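Local coordinates for protein biofilm growth-associated repressor (Xylella fastidiosa, PDB 3PQJ) that represses its own operon, which includes the blh gene, by binding a palindromic AT-rich sequence over the -10 region of the blh promoter and blocking transcription, at the interface of chains A and B. Sequence-based numbering; all coordinates share one arbitrary frame. Chains: chain A/B, Biofilm growth-associated repressor.

Contact 1: the interface of chains A and B. Residues chain A 30-31, 34, 45, 92; chain B 3.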
# COMPACT_ATOMS: atom_id res chain seq x y z
N CYS A 30 -7.22 -3.20 -8.51
CA CYS A 30 -8.31 -2.23 -8.61
C CYS A 30 -9.39 -2.75 -9.56
O CYS A 30 -10.57 -2.61 -9.28
CB CYS A 30 -7.78 -0.88 -9.05
SG CYS A 30 -6.92 0.02 -7.75
N THR A 31 -8.98 -3.37 -10.68
CA THR A 31 -9.88 -3.96 -11.66
C THR A 31 -10.60 -5.15 -11.03
O THR A 31 -11.83 -5.21 -11.06
CB THR A 31 -9.10 -4.32 -12.92
OG1 THR A 31 -8.43 -3.15 -13.36
CG2 THR A 31 -10.00 -4.86 -14.05
N GLU A 34 -14.02 -5.48 -8.77
CA GLU A 34 -15.26 -5.40 -9.54
C GLU A 34 -15.84 -6.75 -9.90
O GLU A 34 -17.05 -6.85 -10.11
CB GLU A 34 -15.02 -4.58 -10.81
CG GLU A 34 -14.61 -3.14 -10.56
CD GLU A 34 -14.23 -2.35 -11.80
OE1 GLU A 34 -14.51 -2.80 -12.93
OE2 GLU A 34 -13.64 -1.26 -11.62
N GLN A 45 -8.67 -3.82 -20.05
CA GLN A 45 -8.95 -2.93 -18.93
C GLN A 45 -7.79 -2.03 -18.51
O GLN A 45 -8.02 -0.85 -18.27
CB GLN A 45 -9.51 -3.71 -17.73
CG GLN A 45 -10.96 -4.20 -17.89
CD GLN A 45 -11.96 -3.15 -18.32
OE1 GLN A 45 -12.07 -2.05 -17.75
NE2 GLN A 45 -12.73 -3.50 -19.32
N TYR A 92 -9.42 4.69 -2.74
CA TYR A 92 -10.40 5.52 -3.47
C TYR A 92 -10.79 6.73 -2.63
O TYR A 92 -10.75 7.86 -3.11
CB TYR A 92 -11.64 4.71 -3.88
CG TYR A 92 -11.46 3.97 -5.19
CD1 TYR A 92 -11.83 4.55 -6.41
CD2 TYR A 92 -10.89 2.70 -5.22
CE1 TYR A 92 -11.62 3.88 -7.63
CE2 TYR A 92 -10.67 2.03 -6.43
CZ TYR A 92 -11.04 2.62 -7.63
OH TYR A 92 -10.81 1.95 -8.80
N ARG B 3 -12.42 4.16 -11.68
CA ARG B 3 -11.20 3.40 -11.90
C ARG B 3 -10.33 4.11 -12.94
O ARG B 3 -9.11 4.02 -12.87
CB ARG B 3 -11.52 1.94 -12.29
CG ARG B 3 -10.28 1.10 -12.62
CD ARG B 3 -10.47 -0.37 -12.39
NE ARG B 3 -11.65 -0.93 -13.08
CZ ARG B 3 -11.70 -1.24 -14.36
NH1 ARG B 3 -10.65 -1.03 -15.15
NH2 ARG B 3 -12.80 -1.76 -14.88

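Contact 2: the interface of chains A and B. Residues chain A 23, 26-27; chain B 6-7, 10-11, 14.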
# COMPACT_ATOMS: atom_id res chain seq x y z
N PRO A 23 2.77 -0.14 -9.92
CA PRO A 23 1.54 0.41 -10.51
C PRO A 23 0.66 -0.57 -11.29
O PRO A 23 -0.56 -0.47 -11.21
CB PRO A 23 2.03 1.59 -11.37
CG PRO A 23 3.49 1.40 -11.51
CD PRO A 23 3.95 0.68 -10.29
N LEU A 26 -1.16 -2.77 -8.86
CA LEU A 26 -2.20 -1.92 -8.28
C LEU A 26 -3.42 -1.81 -9.20
O LEU A 26 -4.54 -2.02 -8.71
CB LEU A 26 -1.62 -0.53 -7.96
CG LEU A 26 -2.61 0.50 -7.44
CD1 LEU A 26 -3.12 0.16 -6.02
CD2 LEU A 26 -2.03 1.86 -7.52
N MET A 27 -3.22 -1.51 -10.51
CA MET A 27 -4.32 -1.38 -11.48
C MET A 27 -5.03 -2.73 -11.66
O MET A 27 -6.25 -2.74 -11.80
CB MET A 27 -3.85 -0.85 -12.84
CG MET A 27 -3.31 0.61 -12.87
SD MET A 27 -2.17 0.81 -14.35
CE MET A 27 -1.42 2.34 -14.01
N MET B 6 -8.54 6.69 -10.89
CA MET B 6 -7.58 5.90 -10.10
C MET B 6 -6.36 5.52 -10.94
O MET B 6 -5.23 5.66 -10.48
CB MET B 6 -8.24 4.67 -9.46
CG MET B 6 -7.35 3.92 -8.48
SD MET B 6 -6.58 4.89 -7.14
CE MET B 6 -5.50 3.66 -6.51
N GLU B 7 -6.60 5.10 -12.20
CA GLU B 7 -5.58 4.72 -13.18
C GLU B 7 -4.61 5.90 -13.44
O GLU B 7 -3.41 5.68 -13.55
CB GLU B 7 -6.24 4.27 -14.49
CG GLU B 7 -5.38 3.39 -15.38
CD GLU B 7 -6.15 2.28 -16.06
OE1 GLU B 7 -6.71 1.42 -15.34
OE2 GLU B 7 -6.22 2.28 -17.31
N ALA B 10 -2.34 6.14 -10.30
CA ALA B 10 -1.57 4.91 -9.97
C ALA B 10 -0.10 4.96 -9.57
O ALA B 10 0.27 4.24 -8.62
CB ALA B 10 -1.79 3.82 -10.99
N ASN B 11 0.74 5.76 -10.27
CA ASN B 11 2.17 5.86 -9.95
C ASN B 11 2.41 6.53 -8.59
O ASN B 11 3.31 6.11 -7.85
CB ASN B 11 2.95 6.59 -11.05
CG ASN B 11 2.98 5.93 -12.42
OD1 ASN B 11 2.89 4.71 -12.59
ND2 ASN B 11 3.21 6.73 -13.42
N ALA B 14 1.07 3.92 -5.95
CA ALA B 14 2.08 2.86 -5.85
C ALA B 14 3.36 3.30 -5.13
O ALA B 14 3.92 2.50 -4.40
CB ALA B 14 2.38 2.29 -7.21

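Contact 3: the interface of chains A and B. Residues chain A 26, 91, 95; chain B 6, 13, 17, 87.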
# COMPACT_ATOMS: atom_id res chain seq x y z
N LEU A 26 -1.16 -2.77 -8.86
CA LEU A 26 -2.20 -1.92 -8.28
C LEU A 26 -3.42 -1.81 -9.20
O LEU A 26 -4.54 -2.02 -8.71
CB LEU A 26 -1.62 -0.53 -7.96
CG LEU A 26 -2.61 0.50 -7.44
CD1 LEU A 26 -3.12 0.16 -6.02
CD2 LEU A 26 -2.03 1.86 -7.52
N LEU A 91 -8.17 3.39 -0.57
CA LEU A 91 -7.35 4.15 -1.52
C LEU A 91 -8.19 5.11 -2.35
O LEU A 91 -7.73 6.21 -2.61
CB LEU A 91 -6.47 3.22 -2.39
CG LEU A 91 -5.31 2.46 -1.70
CD1 LEU A 91 -4.67 1.44 -2.67
CD2 LEU A 91 -4.19 3.41 -1.29
N PHE A 95 -7.40 8.89 -2.37
CA PHE A 95 -6.86 9.42 -3.62
C PHE A 95 -7.79 10.13 -4.58
O PHE A 95 -7.32 10.95 -5.35
CB PHE A 95 -5.92 8.41 -4.31
CG PHE A 95 -4.61 8.27 -3.56
CD1 PHE A 95 -3.51 9.06 -3.89
CD2 PHE A 95 -4.49 7.38 -2.50
CE1 PHE A 95 -2.31 8.95 -3.19
CE2 PHE A 95 -3.29 7.26 -1.80
CZ PHE A 95 -2.21 8.06 -2.14
N MET B 6 -8.54 6.69 -10.89
CA MET B 6 -7.58 5.90 -10.10
C MET B 6 -6.36 5.52 -10.94
O MET B 6 -5.23 5.66 -10.48
CB MET B 6 -8.24 4.67 -9.46
CG MET B 6 -7.35 3.92 -8.48
SD MET B 6 -6.58 4.89 -7.14
CE MET B 6 -5.50 3.66 -6.51
N VAL B 13 0.06 6.62 -6.10
CA VAL B 13 -0.49 5.66 -5.13
C VAL B 13 0.55 4.58 -4.87
O VAL B 13 0.90 4.37 -3.71
CB VAL B 13 -1.87 5.06 -5.57
CG1 VAL B 13 -2.35 4.01 -4.59
CG2 VAL B 13 -2.92 6.14 -5.74
N LEU B 17 2.69 3.44 -1.35
CA LEU B 17 2.66 2.05 -0.91
C LEU B 17 4.09 1.50 -0.84
O LEU B 17 4.41 0.79 0.11
CB LEU B 17 1.73 1.19 -1.78
CG LEU B 17 0.25 1.63 -1.86
CD1 LEU B 17 -0.54 0.78 -2.83
CD2 LEU B 17 -0.43 1.56 -0.54
N LEU B 87 -3.94 6.52 5.17
CA LEU B 87 -3.61 5.14 4.75
C LEU B 87 -3.29 4.30 5.99
O LEU B 87 -3.87 3.21 6.16
CB LEU B 87 -2.41 5.17 3.78
CG LEU B 87 -2.20 4.01 2.81
CD1 LEU B 87 -1.43 2.91 3.42
CD2 LEU B 87 -3.50 3.51 2.20

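Contact 4: the interface of chains A and B. Residues chain A 12-13, 16, 83, 87; chain B 91, 94-95.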
# COMPACT_ATOMS: atom_id res chain seq x y z
N GLU A 12 3.06 -8.63 7.70
CA GLU A 12 1.89 -9.01 6.91
C GLU A 12 1.33 -7.76 6.18
O GLU A 12 1.05 -7.83 4.98
CB GLU A 12 0.84 -9.61 7.86
CG GLU A 12 -0.35 -10.25 7.19
CD GLU A 12 -1.55 -10.43 8.09
OE1 GLU A 12 -1.38 -10.78 9.29
OE2 GLU A 12 -2.68 -10.21 7.60
N VAL A 13 1.21 -6.63 6.90
CA VAL A 13 0.77 -5.35 6.36
C VAL A 13 1.75 -4.89 5.27
O VAL A 13 1.31 -4.65 4.15
CB VAL A 13 0.56 -4.26 7.46
CG1 VAL A 13 0.23 -2.91 6.84
CG2 VAL A 13 -0.52 -4.68 8.44
N LEU A 16 1.50 -6.89 1.90
CA LEU A 16 0.36 -6.50 1.06
C LEU A 16 0.69 -5.18 0.35
O LEU A 16 0.42 -5.04 -0.83
CB LEU A 16 -0.96 -6.39 1.86
CG LEU A 16 -2.24 -5.97 1.06
CD1 LEU A 16 -2.55 -6.93 -0.08
CD2 LEU A 16 -3.47 -5.86 1.97
N LYS A 83 -8.86 -8.32 2.44
CA LYS A 83 -8.01 -7.23 2.95
C LYS A 83 -7.50 -6.32 1.83
O LYS A 83 -7.46 -5.11 2.01
CB LYS A 83 -6.84 -7.76 3.80
CG LYS A 83 -7.29 -8.31 5.15
CD LYS A 83 -6.09 -8.67 6.00
CE LYS A 83 -6.24 -10.00 6.73
NZ LYS A 83 -7.22 -9.91 7.85
N LEU A 87 -8.45 -2.46 1.26
CA LEU A 87 -7.35 -1.51 1.05
C LEU A 87 -7.64 -0.70 -0.21
O LEU A 87 -7.58 0.53 -0.16
CB LEU A 87 -5.98 -2.23 0.99
CG LEU A 87 -4.65 -1.39 0.74
CD1 LEU A 87 -4.53 -0.12 1.61
CD2 LEU A 87 -3.42 -2.23 0.91
N LEU B 91 -5.37 0.99 7.49
CA LEU B 91 -4.67 -0.27 7.77
C LEU B 91 -5.03 -0.86 9.13
O LEU B 91 -5.16 -2.08 9.23
CB LEU B 91 -3.14 -0.11 7.62
CG LEU B 91 -2.61 0.16 6.19
CD1 LEU B 91 -1.11 0.39 6.20
CD2 LEU B 91 -3.08 -0.89 5.18
N ILE B 94 -8.47 -2.44 8.75
CA ILE B 94 -8.36 -3.68 7.98
C ILE B 94 -7.59 -4.78 8.72
O ILE B 94 -7.99 -5.94 8.70
CB ILE B 94 -7.79 -3.40 6.55
CG1 ILE B 94 -8.62 -2.35 5.79
CG2 ILE B 94 -7.64 -4.68 5.72
CD1 ILE B 94 -7.80 -1.52 4.77
N PHE B 95 -6.47 -4.44 9.35
CA PHE B 95 -5.60 -5.44 9.96
C PHE B 95 -5.80 -5.81 11.42
O PHE B 95 -5.42 -6.91 11.79
CB PHE B 95 -4.13 -5.20 9.59
CG PHE B 95 -3.85 -5.52 8.15
CD1 PHE B 95 -3.38 -6.78 7.79
CD2 PHE B 95 -4.08 -4.59 7.15
CE1 PHE B 95 -3.10 -7.07 6.45
CE2 PHE B 95 -3.83 -4.89 5.82
CZ PHE B 95 -3.34 -6.13 5.48

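Contact 1: the interface of chains A and B
B:Arg3, the first residue of helix 3-20, reaches across the dimer to A:Gln45 on helix 39-46, the opening helix of the predicted helix-turn-helix, and to A:Glu34 in the loop after helix 23-32. Its CG lies anti to the backbone N (chi1 177°) and the chain bends at chi3, which lays the guanidinium between the two acceptors. A:Glu34 is gripped side-on. NE donates to carboxylate oxygen OE2 of A:Glu34 at 2.5 Å, the salt bridge of the site, in a nearly straight bond that arrives from above the carboxylate plane. NH2 meets OE1 of the same carboxylate on its syn side at 2.8 Å, tilted out of its plane. A:Gln45 is held end-on instead, its amide oxygen OE1 accepting from B:Arg3 NH1 at 3.1 Å and NH2 at 3.0 Å. The NH1 bond lies on a lone pair in the carbonyl plane, whereas NH2 sits above that plane. The carboxylate plane is 44° and the amide plane 75° from the guanidinium plane. Methyl CG2 of A:Thr31 covers one guanidinium face, and the phenolic OH of A:Tyr92 touches B:Arg3 CA at 3.4 Å. The site thus ties one subunit's N-terminal helix to the other's predicted DNA-binding motif and may help fix its position.

Contact 2: the interface of chains A and B
The terminal methyl CE of A:Met27 meets the methyl of B:Ala10, with CE and CB 3.4 Å apart, at the apolar centre of this helix-to-helix patch. A:Met27 gets there with CG anti to its carbonyl carbon (chi1 -66°) and an extended chain beyond, so that CE points toward the chain B helix. On the other flank of B:Ala10, branch CD2 of A:Leu26 rests on the backbone, 3.5 Å from the B:Ala10 carbonyl O and 3.9 Å from its CA. The same CD2 receives the methyl CE of B:Met6, whose chain bends at chi2, at 4.0 Å. Further out, the ring of A:Pro23 sits between two successive turns: its CD lies 3.8 Å from CB of B:Ala14, while CB and CG face the side-chain amide of B:Asn11. At this more polar rim, amide oxygen OD1 of B:Asn11 is 3.5 Å from A:Pro23 CB, a van der Waals contact in which the two side chains meet at a slant. The small residues B:Ala10 and B:Ala14 allow close approach. A:Pro23 begins helix 23-32, whose residues 23, 26 and 27 form the face laid against residues 6 to 14 of the partner's helix 3-20.

Contact 3: the interface of chains A and B
B:Val13 on helix 3-20 is wedged among A:Phe95, A:Leu91 and A:Leu26, and its two methyls make different kinds of contact. The CH-pi contact belongs to CG2, which lies over one face of the A:Phe95 ring, 3.6 Å from the centroid and shifted toward the rim. Its shortest approaches are to CG and CD1, both at 3.5 Å, so the methyl rests near the root of the ring. The other methyl, CG1, stands anti to the backbone N (chi1 176°) and makes aliphatic contacts. It touches CD2 of A:Leu26 at 3.6 Å, the two side chains crossing nearly perpendicularly, and CD2 of A:Leu91 at 3.8 Å. Other aliphatic contacts surround this centre. A:Leu91 CD2 also meets CD2 of B:Leu87 at 3.6 Å, joining the two copies of helix 82-95. A:Leu91 CD1 and B:Leu17 CD1 point toward each other tip to tip at 4.2 Å, a looser contact. A:Leu26 CD1 lies equally far from B:Leu17 CD1. By interlocking the N-terminal helix of one subunit with helices 23-32 and 82-95 of the other, this hydrophobic cluster helps hold together the dimer expected of a repressor that reads a palindrome.

Contact 4: the interface of chains A and B
B:Phe95, in the last turn of helix 82-95, is inserted into chain A in the helical dimer interface typical of ArsR-family repressors. Its ring is sandwiched by two CH-pi contacts. Methyl CG2 of A:Val13 lies over one face, 3.7 Å from the centroid and offset toward the rim. On the opposite face, CD of A:Lys83 sits 3.9 Å from the centroid; chi1 and chi2 (-72°, -174°) lay the chain out to CD, and bends at chi3 and chi4 carry CE and NZ on, with NZ farther from the ring. Other contacts meet the ring at its edge, in its plane, and would limit its sliding. Methyl CD2 of A:Leu16 approaches CZ at 3.5 Å, and carboxylate oxygen OE2 of A:Glu12 approaches CE1 at 3.4 Å. The latter places a carboxylate, its plane 66° from that of the ring, at an aromatic C-H edge, which may be mildly favourable electrostatically. Aliphatic contacts continue along the helix. CG2 of B:Ile94 touches CG of A:Lys83 at 3.7 Å, the two side chains running past each other in opposite directions. Branch CD1 of B:Ile94 instead reaches the backbone of A:Leu87, 3.7 Å from its CA. B:Leu91 divides its methyls, CD1 going to A:Val13 CG1 at 3.6 Å and CD2 to A:Leu87 CD1 at 3.9 Å.

Contacts 2 and 3 have C-alpha centres about 7 Å apart and share A:Leu26 and B:Met6, so their apolar parts run into one another. Contact 1 lies about 9 Å from contact 2 and 11 Å from contact 3, adding a polar end where helix 3-20 of chain B begins. Contact 4 is about 13 Å from contact 3 and 18 Å from contact 1; with the chains exchanged it uses again the pairing of residues 13 and 95 found in contact 3, as two-fold symmetry requires. Each contact therefore occurs twice, making a broad interface that probably sets the spacing of the two DNA-binding motifs.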